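PDB 6SKY: Serine/threonine-protein kinase Tel1 from Chaetomium thermophilum, which is an ATP-dependent serine/threonine kinase of the ATM family that probably senses DNA damage and switches on checkpoint signalling at broken DNA. Local coordinates for residues Ser1437-Val1442 against Ala1474-Ser1479. Numbering follows the deposited sequence.
Sequences SLRVFV and AGYALS
Arg1439 lays the end of its aliphatic chain against the ring of Tyr1476 and the CB of Ser1479, one helical turn further on. Its CD is the atom in common: it sits 3.9 Å from CE1 of Tyr1476 and 4.1 Å from CB of Ser1479, so the methylene rests in the notch between the two. With the first two torsions extended, the arginine reaches straight across from its own helix; the chain then bends at chi3 (47°), which turns the guanidinium out of that line and brings one of its faces over Ser1479, where NH1 comes within 3.9 Å of CB. Tyr1476 reaches the opposite way. With CG anti to the backbone N (chi1 177°), its ring projects toward the helix of the arginine and runs alongside that chain, meeting CD obliquely. Ring and guanidinium planes stand 83° apart, so the guanidinium does not lie flat on the ring, and the contact is made by CD. The two segments belong to helices 1429-1441 and 1470-1487 of the alpha solenoid; the nearest CA atoms, those of Arg1439 and Ser1479, are 8.6 Å apart, and the arginine and the tyrosine bridge the two helices. Helix 1448-1461 also packs here, with Leu1438 touching Ile1454 and Tyr1476 touching Thr1455. On the other helix Ser1479 turns its hydroxyl back along its own backbone, OG donating to O of Gly1475 at 3.0 Å. That carbonyl also takes the helical bond from N of Ser1479, the two donors arriving from opposite faces of its plane. The hydroxyl proton of this buried serine is thereby spent within its own helix, and it is the CB that Ser1479 offers to the arginine. NH1 of Arg1439 also makes a long, weak ion pair with Asp1483, further along helix 1470-1487, while Ser1479 also touches Ala1580 of helix 1578-1588.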
loop_
_atom_site.group_PDB
_atom_site.type_symbol
_atom_site.label_atom_id
_atom_site.label_comp_id
_atom_site.label_asym_id
_atom_site.label_seq_id
_atom_site.Cartn_x
_atom_site.Cartn_y
_atom_site.Cartn_z
ATOM N N SER A 1437 19.604 64.202 -34.920
ATOM C CA SER A 1437 19.791 64.043 -36.355
ATOM C C SER A 1437 21.231 64.280 -36.787
ATOM O O SER A 1437 21.718 63.609 -37.701
ATOM C CB SER A 1437 18.865 64.992 -37.110
ATOM O OG SER A 1437 17.532 64.850 -36.659
ATOM N N LEU A 1438 21.925 65.230 -36.159
ATOM C CA LEU A 1438 23.328 65.457 -36.481
ATOM C C LEU A 1438 24.222 64.345 -35.962
ATOM O O LEU A 1438 25.347 64.190 -36.457
ATOM C CB LEU A 1438 23.793 66.791 -35.907
ATOM C CG LEU A 1438 23.127 68.028 -36.488
ATOM C CD1 LEU A 1438 23.448 69.236 -35.642
ATOM C CD2 LEU A 1438 23.575 68.226 -37.915
ATOM N N ARG A 1439 23.754 63.594 -34.963
ATOM C CA ARG A 1439 24.514 62.458 -34.463
ATOM C C ARG A 1439 24.872 61.468 -35.564
ATOM O O ARG A 1439 25.772 60.646 -35.375
ATOM C CB ARG A 1439 23.717 61.760 -33.365
ATOM C CG ARG A 1439 24.536 60.897 -32.433
ATOM C CD ARG A 1439 23.657 60.320 -31.347
ATOM N NE ARG A 1439 22.436 59.768 -31.911
ATOM C CZ ARG A 1439 22.335 58.541 -32.406
ATOM N NH1 ARG A 1439 23.387 57.735 -32.398
ATOM N NH2 ARG A 1439 21.184 58.121 -32.907
ATOM N N VAL A 1440 24.199 61.529 -36.711
ATOM C CA VAL A 1440 24.534 60.651 -37.826
ATOM C C VAL A 1440 25.762 61.158 -38.562
ATOM O O VAL A 1440 26.667 60.387 -38.897
ATOM C CB VAL A 1440 23.334 60.517 -38.777
ATOM C CG1 VAL A 1440 23.752 59.816 -40.054
ATOM C CG2 VAL A 1440 22.203 59.772 -38.097
ATOM N N PHE A 1441 25.810 62.463 -38.837
ATOM C CA PHE A 1441 26.944 63.029 -39.553
ATOM C C PHE A 1441 28.180 63.141 -38.679
ATOM O O PHE A 1441 29.292 63.197 -39.209
ATOM C CB PHE A 1441 26.584 64.403 -40.108
ATOM C CG PHE A 1441 25.333 64.408 -40.923
ATOM C CD1 PHE A 1441 25.297 63.790 -42.157
ATOM C CD2 PHE A 1441 24.191 65.029 -40.456
ATOM C CE1 PHE A 1441 24.144 63.790 -42.909
ATOM C CE2 PHE A 1441 23.039 65.033 -41.206
ATOM C CZ PHE A 1441 23.015 64.414 -42.433
ATOM N N VAL A 1442 28.009 63.173 -37.357
ATOM C CA VAL A 1442 29.155 63.318 -36.464
ATOM C C VAL A 1442 30.166 62.194 -36.665
ATOM O O VAL A 1442 31.372 62.393 -36.483
ATOM C CB VAL A 1442 28.661 63.398 -35.007
ATOM C CG1 VAL A 1442 29.783 63.149 -34.032
ATOM C CG2 VAL A 1442 28.044 64.753 -34.750
ATOM N N ALA A 1474 20.884 61.760 -20.908
ATOM C CA ALA A 1474 21.524 60.486 -20.604
ATOM C C ALA A 1474 21.647 59.626 -21.854
ATOM O O ALA A 1474 22.737 59.152 -22.194
ATOM C CB ALA A 1474 20.735 59.752 -19.526
ATOM N N GLY A 1475 20.534 59.422 -22.556
ATOM C CA GLY A 1475 20.566 58.594 -23.745
ATOM C C GLY A 1475 21.386 59.203 -24.862
ATOM O O GLY A 1475 22.132 58.499 -25.549
ATOM N N TYR A 1476 21.264 60.516 -25.061
ATOM C CA TYR A 1476 22.050 61.163 -26.103
ATOM C C TYR A 1476 23.537 61.064 -25.809
ATOM O O TYR A 1476 24.335 60.783 -26.706
ATOM C CB TYR A 1476 21.637 62.622 -26.255
ATOM C CG TYR A 1476 22.478 63.344 -27.269
ATOM C CD1 TYR A 1476 22.336 63.081 -28.617
ATOM C CD2 TYR A 1476 23.428 64.269 -26.877
ATOM C CE1 TYR A 1476 23.105 63.720 -29.544
ATOM C CE2 TYR A 1476 24.203 64.912 -27.798
ATOM C CZ TYR A 1476 24.037 64.634 -29.130
ATOM O OH TYR A 1476 24.806 65.274 -30.064
ATOM N N ALA A 1477 23.928 61.280 -24.554
ATOM C CA ALA A 1477 25.325 61.173 -24.171
ATOM C C ALA A 1477 25.842 59.760 -24.376
ATOM O O ALA A 1477 26.931 59.562 -24.918
ATOM C CB ALA A 1477 25.491 61.598 -22.716
ATOM N N LEU A 1478 25.076 58.761 -23.940
ATOM C CA LEU A 1478 25.502 57.379 -24.120
ATOM C C LEU A 1478 25.704 57.053 -25.593
ATOM O O LEU A 1478 26.758 56.542 -25.987
ATOM C CB LEU A 1478 24.482 56.438 -23.491
ATOM C CG LEU A 1478 24.700 54.945 -23.683
ATOM C CD1 LEU A 1478 26.103 54.560 -23.299
ATOM C CD2 LEU A 1478 23.706 54.199 -22.840
ATOM N N SER A 1479 24.708 57.359 -26.426
ATOM C CA SER A 1479 24.811 57.037 -27.844
ATOM C C SER A 1479 25.956 57.790 -28.502
ATOM O O SER A 1479 26.695 57.224 -29.315
ATOM C CB SER A 1479 23.497 57.354 -28.550
ATOM O OG SER A 1479 22.418 56.675 -27.946
#